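PDB 3O8O: ATP-dependent 6-phosphofructokinase subunit beta from Saccharomyces cerevisiae, which catalyses the ATP-dependent phosphorylation of fructose 6-phosphate to fructose 1,6-bisphosphate, the first committing step of glycolysis. Local coordinates for residues Trp433-Ala437 and Ala471-Ile476; Leu503-Arg507 and Ile710-Ala714; Gly584-Tyr589 and Leu759-Lys763. All blocks are in the same frame, centred on the assembly; numbering follows the deposited sequence.

All three contacts lie in the C-terminal regulatory half of the chain, residues 395-766. Contacts 1 and 2 are neighbours beside the mixed sheet built round strands 395-401 and 487-492: their centres are about 18 Å apart, and they touch where Trp-433 packs on Leu-503 and Leu-473 on Ala-506. Contact 3 belongs to the other, parallel sheet of this half, its centre about 47 Å from that of contact 1 and about 44 Å from that of contact 2. Contact 1 closes before contact 2 opens, whereas the segments of contacts 2 and 3 alternate, so the last part of the chain returns first to the mixed sheet's surroundings and then to the parallel sheet's.

Contact 1 of 3, residues Trp433-Ala437 and Ala471-Ile476; sequences WSGLA and ADLGMI
Ala-437 and Ala-471 meet where helix 432-439 passes the start of helix 473-483, their CB atoms 4.1 Å apart. Small side chains suit this place because the backbones come close: the CA atoms of Ser-434 and Ala-471 are only 5.2 Å apart. Ala-471 points its methyl at the helix and lies against the backbone of Trp-433 as well as its CB. The CB of Ala-437 also meets Met-475 CB at 3.9 Å, and the Met-475 chain, bent at both chi2 and chi3, curls back to bring its methyl alongside the Ala-437 carbonyl.

Deeper in, Leu-436 and Ile-476 cross obliquely. Leu-436 CG lies anti to its backbone nitrogen (chi1 -178°), which carries CD2 to within 3.8 Å of Ile-476 CG2 and 3.9 Å of Ile-476 CD1. Ile-476 CG2 also approaches the Trp-433 indole obliquely, 4.3 Å from CE3. This indole reaches down to strands 395-401 and 487-492, and its NE1 is hydrogen-bonded to Ser-499 OG, so its one polar atom is satisfied in the interior.

Asp-472 N-caps helix 473-483, its carboxylate accepting weak bonds from Met-475 N. In this C-terminal regulatory domain the Trp-433 side chain lies about 9 Å from that of Arg-465, which binds the activator fructose 2,6-bisphosphate. A close fit of apolar groups joins helix 432-439 to the start of helix 473-483, buried on its inner side at Trp-433, Leu-436 and Ile-476.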
ATOM      1  N   TRP B 433       4.617  -4.716 -32.149  1.00 48.76           N
ATOM      2  CA  TRP B 433       5.531  -5.830 -32.276  1.00 49.84           C
ATOM      3  C   TRP B 433       5.030  -7.187 -31.783  1.00 49.70           C
ATOM      4  O   TRP B 433       5.382  -8.222 -32.342  1.00 50.31           O
ATOM      5  CB  TRP B 433       6.821  -5.484 -31.550  1.00 78.30           C
ATOM      6  CG  TRP B 433       7.322  -4.116 -31.858  1.00 79.97           C
ATOM      7  CD1 TRP B 433       7.789  -3.205 -30.965  1.00 80.65           C
ATOM      8  CD2 TRP B 433       7.454  -3.515 -33.151  1.00 81.17           C
ATOM      9  NE1 TRP B 433       8.210  -2.072 -31.611  1.00 81.12           N
ATOM     10  CE2 TRP B 433       8.016  -2.234 -32.956  1.00 81.17           C
ATOM     11  CE3 TRP B 433       7.154  -3.933 -34.462  1.00 81.17           C
ATOM     12  CZ2 TRP B 433       8.286  -1.361 -34.025  1.00 81.17           C
ATOM     13  CZ3 TRP B 433       7.424  -3.062 -35.529  1.00 81.17           C
ATOM     14  CH2 TRP B 433       7.984  -1.792 -35.297  1.00 81.17           C
ATOM     15  N   SER B 434       4.228  -7.213 -30.737  1.00 53.22           N
ATOM     16  CA  SER B 434       3.778  -8.510 -30.271  1.00 54.02           C
ATOM     17  C   SER B 434       2.764  -9.045 -31.262  1.00 55.54           C
ATOM     18  O   SER B 434       2.670 -10.248 -31.473  1.00 55.42           O
ATOM     19  CB  SER B 434       3.151  -8.416 -28.867  1.00 60.86           C
ATOM     20  OG  SER B 434       1.826  -7.889 -28.878  1.00 58.70           O
ATOM     21  N   GLY B 435       2.009  -8.140 -31.876  1.00 80.10           N
ATOM     22  CA  GLY B 435       1.000  -8.556 -32.830  1.00 80.10           C
ATOM     23  C   GLY B 435       1.601  -8.931 -34.167  1.00 80.10           C
ATOM     24  O   GLY B 435       1.001  -9.653 -34.958  1.00 80.10           O
ATOM     25  N   LEU B 436       2.798  -8.437 -34.434  1.00 69.55           N
ATOM     26  CA  LEU B 436       3.451  -8.726 -35.693  1.00 69.79           C
ATOM     27  C   LEU B 436       4.049 -10.107 -35.601  1.00 70.19           C
ATOM     28  O   LEU B 436       3.667 -11.009 -36.333  1.00 70.96           O
ATOM     29  CB  LEU B 436       4.554  -7.703 -35.967  1.00 73.58           C
ATOM     30  CG  LEU B 436       5.249  -7.928 -37.298  1.00 73.83           C
ATOM     31  CD1 LEU B 436       4.228  -7.730 -38.405  1.00 74.11           C
ATOM     32  CD2 LEU B 436       6.416  -6.971 -37.458  1.00 73.93           C
ATOM     33  N   ALA B 437       4.978 -10.261 -34.669  1.00 80.32           N
ATOM     34  CA  ALA B 437       5.675 -11.513 -34.465  1.00 80.23           C
ATOM     35  C   ALA B 437       4.757 -12.678 -34.206  1.00 80.71           C
ATOM     36  O   ALA B 437       4.867 -13.714 -34.857  1.00 81.28           O
ATOM     37  CB  ALA B 437       6.649 -11.376 -33.323  1.00 77.06           C
ATOM     38  N   ALA B 471       9.608  -9.105 -28.628  1.00 78.55           N
ATOM     39  CA  ALA B 471       8.773  -9.903 -29.516  1.00 78.55           C
ATOM     40  C   ALA B 471       9.566 -10.725 -30.520  1.00 78.55           C
ATOM     41  O   ALA B 471       8.984 -11.316 -31.428  1.00 78.55           O
ATOM     42  CB  ALA B 471       7.795  -8.992 -30.256  1.00 51.66           C
ATOM     43  N   ASP B 472      10.884 -10.769 -30.353  1.00 73.64           N
ATOM     44  CA  ASP B 472      11.757 -11.498 -31.271  1.00 73.64           C
ATOM     45  C   ASP B 472      12.005 -10.668 -32.526  1.00 73.64           C
ATOM     46  O   ASP B 472      11.175 -10.631 -33.445  1.00 73.64           O
ATOM     47  CB  ASP B 472      11.145 -12.842 -31.669  1.00 81.01           C
ATOM     48  CG  ASP B 472      11.828 -13.462 -32.877  1.00 81.01           C
ATOM     49  OD1 ASP B 472      11.224 -14.371 -33.483  1.00 81.01           O
ATOM     50  OD2 ASP B 472      12.962 -13.055 -33.223  1.00 81.01           O
ATOM     51  N   LEU B 473      13.161 -10.008 -32.542  1.00 81.28           N
ATOM     52  CA  LEU B 473      13.596  -9.164 -33.644  1.00 81.28           C
ATOM     53  C   LEU B 473      13.508  -9.931 -34.968  1.00 81.28           C
ATOM     54  O   LEU B 473      12.985  -9.414 -35.964  1.00 81.28           O
ATOM     55  CB  LEU B 473      15.030  -8.727 -33.375  1.00 45.21           C
ATOM     56  CG  LEU B 473      15.325  -7.249 -33.594  1.00 45.51           C
ATOM     57  CD1 LEU B 473      14.231  -6.420 -32.965  1.00 44.57           C
ATOM     58  CD2 LEU B 473      16.698  -6.909 -33.009  1.00 45.70           C
ATOM     59  N   GLY B 474      14.011 -11.168 -34.966  1.00 69.05           N
ATOM     60  CA  GLY B 474      13.973 -11.986 -36.160  1.00 68.51           C
ATOM     61  C   GLY B 474      12.629 -11.946 -36.858  1.00 68.34           C
ATOM     62  O   GLY B 474      12.496 -11.380 -37.943  1.00 67.64           O
ATOM     63  N   MET B 475      11.630 -12.553 -36.238  1.00 69.00           N
ATOM     64  CA  MET B 475      10.298 -12.585 -36.810  1.00 69.00           C
ATOM     65  C   MET B 475       9.899 -11.221 -37.346  1.00 69.00           C
ATOM     66  O   MET B 475       9.175 -11.114 -38.348  1.00 69.00           O
ATOM     67  CB  MET B 475       9.277 -13.023 -35.758  1.00 81.28           C
ATOM     68  CG  MET B 475       9.183 -14.517 -35.550  1.00 81.28           C
ATOM     69  SD  MET B 475       8.658 -15.357 -37.062  1.00 81.28           S
ATOM     70  CE  MET B 475       6.851 -15.128 -37.034  1.00 81.28           C
ATOM     71  N   ILE B 476      10.354 -10.173 -36.672  1.00 79.07           N
ATOM     72  CA  ILE B 476      10.017  -8.828 -37.100  1.00 79.07           C
ATOM     73  C   ILE B 476      10.653  -8.582 -38.456  1.00 79.07           C
ATOM     74  O   ILE B 476       9.954  -8.388 -39.457  1.00 79.07           O
ATOM     75  CB  ILE B 476      10.558  -7.756 -36.124  1.00 81.28           C
ATOM     76  CG1 ILE B 476      10.161  -8.094 -34.678  1.00 81.28           C
ATOM     77  CG2 ILE B 476      10.024  -6.378 -36.535  1.00 81.28           C
ATOM     78  CD1 ILE B 476       8.646  -8.103 -34.439  1.00 69.57           C
TER

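Contact 2 of 3, residues Leu503-Arg507 and Ile710-Ala714; sequences LERAR and ISDTA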
ATOM      1  N   LEU B 503      15.327  -1.000 -33.379  1.00 61.55           N
ATOM      2  CA  LEU B 503      15.372  -1.350 -34.793  1.00 61.64           C
ATOM      3  C   LEU B 503      16.616  -0.786 -35.464  1.00 61.89           C
ATOM      4  O   LEU B 503      17.282  -1.489 -36.208  1.00 61.24           O
ATOM      5  CB  LEU B 503      14.122  -0.856 -35.526  1.00 54.63           C
ATOM      6  CG  LEU B 503      12.793  -1.467 -35.083  1.00 53.95           C
ATOM      7  CD1 LEU B 503      11.716  -1.082 -36.079  1.00 54.35           C
ATOM      8  CD2 LEU B 503      12.894  -2.966 -35.007  1.00 52.58           C
ATOM      9  N   GLU B 504      16.936   0.477 -35.184  1.00 80.72           N
ATOM     10  CA  GLU B 504      18.098   1.120 -35.794  1.00 81.28           C
ATOM     11  C   GLU B 504      19.411   0.447 -35.446  1.00 81.28           C
ATOM     12  O   GLU B 504      20.218   0.196 -36.335  1.00 81.28           O
ATOM     13  CB  GLU B 504      18.174   2.608 -35.418  1.00 62.71           C
ATOM     14  CG  GLU B 504      19.344   3.361 -36.058  1.00 62.60           C
ATOM     15  CD  GLU B 504      20.698   3.103 -35.373  1.00 64.00           C
ATOM     16  OE1 GLU B 504      21.750   3.442 -35.959  1.00 64.12           O
ATOM     17  OE2 GLU B 504      20.722   2.572 -34.244  1.00 65.24           O
ATOM     18  N   ARG B 505      19.663   0.153 -34.174  1.00 71.38           N
ATOM     19  CA  ARG B 505      20.935  -0.480 -33.897  1.00 71.07           C
ATOM     20  C   ARG B 505      20.842  -1.965 -34.176  1.00 70.81           C
ATOM     21  O   ARG B 505      21.710  -2.752 -33.807  1.00 70.97           O
ATOM     22  CB  ARG B 505      21.477  -0.136 -32.488  1.00 81.28           C
ATOM     23  CG  ARG B 505      20.921  -0.778 -31.264  1.00 81.28           C
ATOM     24  CD  ARG B 505      21.342  -2.199 -31.009  1.00 81.28           C
ATOM     25  NE  ARG B 505      21.633  -2.349 -29.598  1.00 81.28           N
ATOM     26  CZ  ARG B 505      20.785  -2.392 -28.568  1.00 81.28           C
ATOM     27  NH1 ARG B 505      21.319  -2.518 -27.367  1.00 81.28           N
ATOM     28  NH2 ARG B 505      19.457  -2.350 -28.691  1.00 81.28           N
ATOM     29  N   ALA B 506      19.782  -2.332 -34.879  1.00 78.67           N
ATOM     30  CA  ALA B 506      19.568  -3.710 -35.279  1.00 78.67           C
ATOM     31  C   ALA B 506      19.776  -3.705 -36.784  1.00 78.67           C
ATOM     32  O   ALA B 506      19.612  -4.729 -37.455  1.00 78.67           O
ATOM     33  CB  ALA B 506      18.150  -4.151 -34.945  1.00 79.75           C
ATOM     34  N   ARG B 507      20.138  -2.523 -37.292  1.00 69.14           N
ATOM     35  CA  ARG B 507      20.380  -2.301 -38.718  1.00 68.31           C
ATOM     36  C   ARG B 507      21.300  -3.398 -39.209  1.00 68.45           C
ATOM     37  O   ARG B 507      20.868  -4.373 -39.806  1.00 67.93           O
ATOM     38  CB  ARG B 507      21.055  -0.937 -38.935  1.00 67.50           C
ATOM     39  CG  ARG B 507      20.339   0.010 -39.892  1.00 65.34           C
ATOM     40  CD  ARG B 507      19.024   0.483 -39.336  1.00 63.83           C
ATOM     41  NE  ARG B 507      18.423   1.539 -40.147  1.00 62.48           N
ATOM     42  CZ  ARG B 507      18.909   2.775 -40.266  1.00 61.89           C
ATOM     43  NH1 ARG B 507      20.028   3.137 -39.619  1.00 61.30           N
ATOM     44  NH2 ARG B 507      18.265   3.655 -41.026  1.00 61.06           N
ATOM     45  N   ILE B 710      23.884   7.483 -42.520  1.00 81.28           N
ATOM     46  CA  ILE B 710      22.961   6.350 -42.533  1.00 81.28           C
ATOM     47  C   ILE B 710      22.125   6.273 -41.252  1.00 81.28           C
ATOM     48  O   ILE B 710      20.950   5.899 -41.277  1.00 81.28           O
ATOM     49  CB  ILE B 710      23.711   5.012 -42.732  1.00 81.28           C
ATOM     50  CG1 ILE B 710      25.034   5.014 -41.948  1.00 81.28           C
ATOM     51  CG2 ILE B 710      23.947   4.771 -44.210  1.00 81.28           C
ATOM     52  CD1 ILE B 710      24.921   4.749 -40.434  1.00 59.99           C
ATOM     53  N   SER B 711      22.730   6.630 -40.127  1.00 73.30           N
ATOM     54  CA  SER B 711      21.993   6.606 -38.892  1.00 73.30           C
ATOM     55  C   SER B 711      20.882   7.670 -39.013  1.00 73.30           C
ATOM     56  O   SER B 711      19.715   7.390 -38.727  1.00 73.30           O
ATOM     57  CB  SER B 711      22.936   6.883 -37.701  1.00 65.33           C
ATOM     58  OG  SER B 711      23.019   8.260 -37.353  1.00 65.72           O
ATOM     59  N   ASP B 712      21.236   8.863 -39.491  1.00 60.70           N
ATOM     60  CA  ASP B 712      20.285   9.959 -39.616  1.00 60.13           C
ATOM     61  C   ASP B 712      19.058   9.705 -40.473  1.00 60.99           C
ATOM     62  O   ASP B 712      18.435  10.649 -40.966  1.00 61.19           O
ATOM     63  CB  ASP B 712      20.979  11.219 -40.117  1.00 64.73           C
ATOM     64  CG  ASP B 712      21.992  11.743 -39.139  1.00 64.79           C
ATOM     65  OD1 ASP B 712      22.565  12.828 -39.402  1.00 64.40           O
ATOM     66  OD2 ASP B 712      22.222  11.066 -38.111  1.00 64.84           O
ATOM     67  N   THR B 713      18.702   8.448 -40.677  1.00 69.17           N
ATOM     68  CA  THR B 713      17.500   8.169 -41.447  1.00 69.17           C
ATOM     69  C   THR B 713      16.521   7.545 -40.467  1.00 69.17           C
ATOM     70  O   THR B 713      15.396   7.178 -40.822  1.00 69.17           O
ATOM     71  CB  THR B 713      17.780   7.213 -42.616  1.00 81.28           C
ATOM     72  OG1 THR B 713      18.612   6.139 -42.163  1.00 81.28           O
ATOM     73  CG2 THR B 713      18.471   7.955 -43.754  1.00 81.28           C
ATOM     74  N   ALA B 714      16.981   7.427 -39.220  1.00 74.45           N
ATOM     75  CA  ALA B 714      16.190   6.888 -38.111  1.00 73.49           C
ATOM     76  C   ALA B 714      16.072   8.037 -37.124  1.00 73.41           C
ATOM     77  O   ALA B 714      16.888   8.178 -36.229  1.00 72.80           O
ATOM     78  CB  ALA B 714      16.914   5.745 -37.483  1.00 27.22           C
TER
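Glu-504, in the last turn of helix 494-504, lays its aliphatic part against Ala-714: CG is 3.7 Å from Ala-714 CB. With CG anti to the backbone nitrogen (chi1 -178°) the chain heads for the other segment, then bends at chi2 and brings OE1 beside Ser-711 CB, 4.0 Å away. A glutamate serves here because its methylenes can pack while its carboxylate continues past them; Ile-729 and Arg-730 of helix 729-736 also touch it. After Glu-504 the chain leaves the helix in a type I turn, closed by Arg-507 N donating to Glu-504 O at 2.9 Å, and this reversal turns Arg-507 toward segment 710-714.

The Arg-507 guanidinium does most of the joining. NH2 gives a 2.8 Å hydrogen bond to Thr-713 OG1, which lies 8° out of the guanidinium plane, and NH1 gives a weak one to Ile-710 O at 3.4 Å. Thr-713 OG1 in turn donates to Ile-710 O, so the hydroxyl acts as acceptor and donor. Ala-714 CB lies over one face of the group, 4.3 Å from NH2. NE is also hydrogen-bonded to Phe-513 O, and NH2 to Ile-515 O. A leucine at Arg-507 would probably leave Thr-713 OG1 and the carbonyls of Phe-513 and Ile-515 without their donor.

Within the regulatory domain, away from its annotated sites, the contact joins the end of helix 494-504 to the turn between helix 708-711 and strand 715-718. A cation beside Ile-710 O probably suits that helix end electrostatically, and its several N-H groups link residues 710-713 to Phe-513 and Ile-515 through neutral oxygens.

Contact 3 of 3, residues Gly584-Tyr589 and Leu759-Lys763; sequences GAQVSY and LVGRK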
ATOM      1  N   GLY B 584      -5.663  27.376 -12.266  1.00 47.01           N
ATOM      2  CA  GLY B 584      -5.273  28.196 -11.138  1.00 47.51           C
ATOM      3  C   GLY B 584      -5.013  27.385  -9.886  1.00 47.75           C
ATOM      4  O   GLY B 584      -5.344  27.813  -8.796  1.00 47.83           O
ATOM      5  N   ALA B 585      -4.415  26.211 -10.028  1.00 42.30           N
ATOM      6  CA  ALA B 585      -4.146  25.377  -8.865  1.00 42.76           C
ATOM      7  C   ALA B 585      -3.265  26.165  -7.909  1.00 42.70           C
ATOM      8  O   ALA B 585      -2.357  26.873  -8.318  1.00 42.32           O
ATOM      9  CB  ALA B 585      -3.449  24.077  -9.282  1.00 50.52           C
ATOM     10  N   GLN B 586      -3.553  26.031  -6.630  1.00 46.58           N
ATOM     11  CA  GLN B 586      -2.815  26.731  -5.618  1.00 47.57           C
ATOM     12  C   GLN B 586      -1.438  26.113  -5.524  1.00 47.48           C
ATOM     13  O   GLN B 586      -0.416  26.802  -5.586  1.00 46.89           O
ATOM     14  CB  GLN B 586      -3.560  26.614  -4.294  1.00 66.39           C
ATOM     15  CG  GLN B 586      -2.909  27.343  -3.145  1.00 69.23           C
ATOM     16  CD  GLN B 586      -2.729  28.820  -3.422  1.00 69.72           C
ATOM     17  OE1 GLN B 586      -1.805  29.235  -4.133  1.00 68.50           O
ATOM     18  NE2 GLN B 586      -3.620  29.627  -2.857  1.00 70.18           N
ATOM     19  N   VAL B 587      -1.413  24.797  -5.389  1.00 74.19           N
ATOM     20  CA  VAL B 587      -0.155  24.078  -5.296  1.00 74.61           C
ATOM     21  C   VAL B 587      -0.105  22.999  -6.364  1.00 74.76           C
ATOM     22  O   VAL B 587      -1.141  22.527  -6.820  1.00 76.41           O
ATOM     23  CB  VAL B 587      -0.019  23.381  -3.939  1.00 58.97           C
ATOM     24  CG1 VAL B 587       1.404  22.847  -3.769  1.00 58.69           C
ATOM     25  CG2 VAL B 587      -0.389  24.331  -2.837  1.00 58.11           C
ATOM     26  N   SER B 588       1.101  22.637  -6.776  1.00 40.52           N
ATOM     27  CA  SER B 588       1.293  21.568  -7.731  1.00 40.40           C
ATOM     28  C   SER B 588       2.654  20.891  -7.436  1.00 40.49           C
ATOM     29  O   SER B 588       3.694  21.554  -7.308  1.00 40.32           O
ATOM     30  CB  SER B 588       1.238  22.113  -9.145  1.00 42.14           C
ATOM     31  OG  SER B 588       2.474  22.689  -9.506  1.00 43.22           O
ATOM     32  N   TYR B 589       2.641  19.574  -7.288  1.00 44.84           N
ATOM     33  CA  TYR B 589       3.864  18.847  -7.009  1.00 45.10           C
ATOM     34  C   TYR B 589       4.246  18.023  -8.242  1.00 45.74           C
ATOM     35  O   TYR B 589       3.391  17.341  -8.814  1.00 47.16           O
ATOM     36  CB  TYR B 589       3.657  17.929  -5.801  1.00 46.89           C
ATOM     37  CG  TYR B 589       3.420  18.657  -4.504  1.00 46.77           C
ATOM     38  CD1 TYR B 589       2.344  18.327  -3.689  1.00 46.54           C
ATOM     39  CD2 TYR B 589       4.257  19.683  -4.097  1.00 45.89           C
ATOM     40  CE1 TYR B 589       2.112  19.017  -2.494  1.00 46.17           C
ATOM     41  CE2 TYR B 589       4.038  20.373  -2.916  1.00 45.71           C
ATOM     42  CZ  TYR B 589       2.966  20.037  -2.117  1.00 46.21           C
ATOM     43  OH  TYR B 589       2.747  20.701  -0.929  1.00 46.91           O
ATOM     44  N   LEU B 759       1.012  33.871  -9.926  1.00 58.48           N
ATOM     45  CA  LEU B 759      -0.383  34.149 -10.214  1.00 57.84           C
ATOM     46  C   LEU B 759      -1.323  33.721  -9.114  1.00 58.10           C
ATOM     47  O   LEU B 759      -2.466  34.167  -9.040  1.00 58.35           O
ATOM     48  CB  LEU B 759      -0.784  33.450 -11.502  1.00 64.85           C
ATOM     49  CG  LEU B 759      -0.339  34.163 -12.764  1.00 64.82           C
ATOM     50  CD1 LEU B 759      -0.598  33.318 -13.985  1.00 64.89           C
ATOM     51  CD2 LEU B 759      -1.116  35.464 -12.838  1.00 66.17           C
ATOM     52  N   VAL B 760      -0.846  32.858  -8.241  1.00 50.82           N
ATOM     53  CA  VAL B 760      -1.711  32.365  -7.203  1.00 50.60           C
ATOM     54  C   VAL B 760      -1.160  32.707  -5.822  1.00 51.47           C
ATOM     55  O   VAL B 760      -1.767  32.364  -4.805  1.00 51.23           O
ATOM     56  CB  VAL B 760      -1.891  30.869  -7.421  1.00 41.08           C
ATOM     57  CG1 VAL B 760      -0.574  30.183  -7.272  1.00 40.09           C
ATOM     58  CG2 VAL B 760      -2.929  30.325  -6.490  1.00 42.25           C
ATOM     59  N   GLY B 761      -0.014  33.399  -5.816  1.00 57.70           N
ATOM     60  CA  GLY B 761       0.630  33.845  -4.581  1.00 57.67           C
ATOM     61  C   GLY B 761       1.371  32.831  -3.700  1.00 58.67           C
ATOM     62  O   GLY B 761       1.425  32.966  -2.461  1.00 56.36           O
ATOM     63  N   ARG B 762       1.960  31.821  -4.338  1.00 55.26           N
ATOM     64  CA  ARG B 762       2.668  30.796  -3.606  1.00 55.81           C
ATOM     65  C   ARG B 762       4.147  31.117  -3.561  1.00 57.49           C
ATOM     66  O   ARG B 762       4.703  31.640  -4.523  1.00 58.10           O
ATOM     67  CB  ARG B 762       2.441  29.450  -4.267  1.00 64.24           C
ATOM     68  CG  ARG B 762       2.930  28.289  -3.448  1.00 63.31           C
ATOM     69  CD  ARG B 762       3.003  27.044  -4.277  1.00 62.54           C
ATOM     70  NE  ARG B 762       3.497  25.921  -3.505  1.00 61.81           N
ATOM     71  CZ  ARG B 762       4.267  24.963  -4.005  1.00 61.52           C
ATOM     72  NH1 ARG B 762       4.633  24.994  -5.286  1.00 60.71           N
ATOM     73  NH2 ARG B 762       4.680  23.978  -3.215  1.00 61.03           N
ATOM     74  N   LYS B 763       4.781  30.769  -2.444  1.00 77.44           N
ATOM     75  CA  LYS B 763       6.197  31.043  -2.224  1.00 77.44           C
ATOM     76  C   LYS B 763       7.286  30.089  -2.672  1.00 77.44           C
ATOM     77  O   LYS B 763       7.556  29.912  -3.868  1.00 77.44           O
ATOM     78  CB  LYS B 763       6.451  31.312  -0.736  1.00 81.21           C
ATOM     79  CG  LYS B 763       6.139  32.721  -0.252  1.00 81.21           C
ATOM     80  CD  LYS B 763       7.195  33.760  -0.674  1.00 81.21           C
ATOM     81  CE  LYS B 763       7.199  34.062  -2.186  1.00 81.21           C
ATOM     82  NZ  LYS B 763       7.898  33.026  -3.007  1.00 81.21           N
TER
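Arg-762 stretches its side chain along segment 584-589, almost fully extended: CG is anti to the backbone nitrogen (chi1 -170°) and the chain runs straight on to NE. Its CD passes Gln-586 O at 3.7 Å, and the guanidinium arrives over Val-587, whose CG1 sits 3.4 Å above the guanidinium plane, offset toward the rim. The same methyl lies 3.6 Å above one face of the Tyr-589 ring, again offset toward the rim. One methyl of the beta-branched valine thus lies against a face of each of two flat groups whose planes are 77° apart; Arg-762 NH2 comes obliquely to the ring, 3.7 Å from Tyr-589 CE2. The long arginine suits the place because its methylenes can cover backbone while its charge is carried to Asp-603: NH2 forms a salt bridge with Asp-603 OD2, and Tyr-589 OH is hydrogen-bonded to the same oxygen. The shared carboxylate probably fixes both the guanidinium and the ring.

At the other end, Val-760 points toward segment 584-589, and CG1, in the crowded position between backbone nitrogen and carbonyl carbon, comes within 3.9 Å of Ala-585 O. Gly-761 follows with positive phi in a Schellman motif, a conformation glycine adopts easily, and this ends the helix and sends the chain on to Arg-762.

The contact thus packs the end of helix 750-760 and the residues after it against strand 587-589 and the residues leading into it. That strand is outermost within this chain in its parallel sheet and bonded to strand 622-627. Helix 597-614, which carries Asp-603, borders the contact, while Leu-759 O accepts from Arg-27 of the N-terminal half.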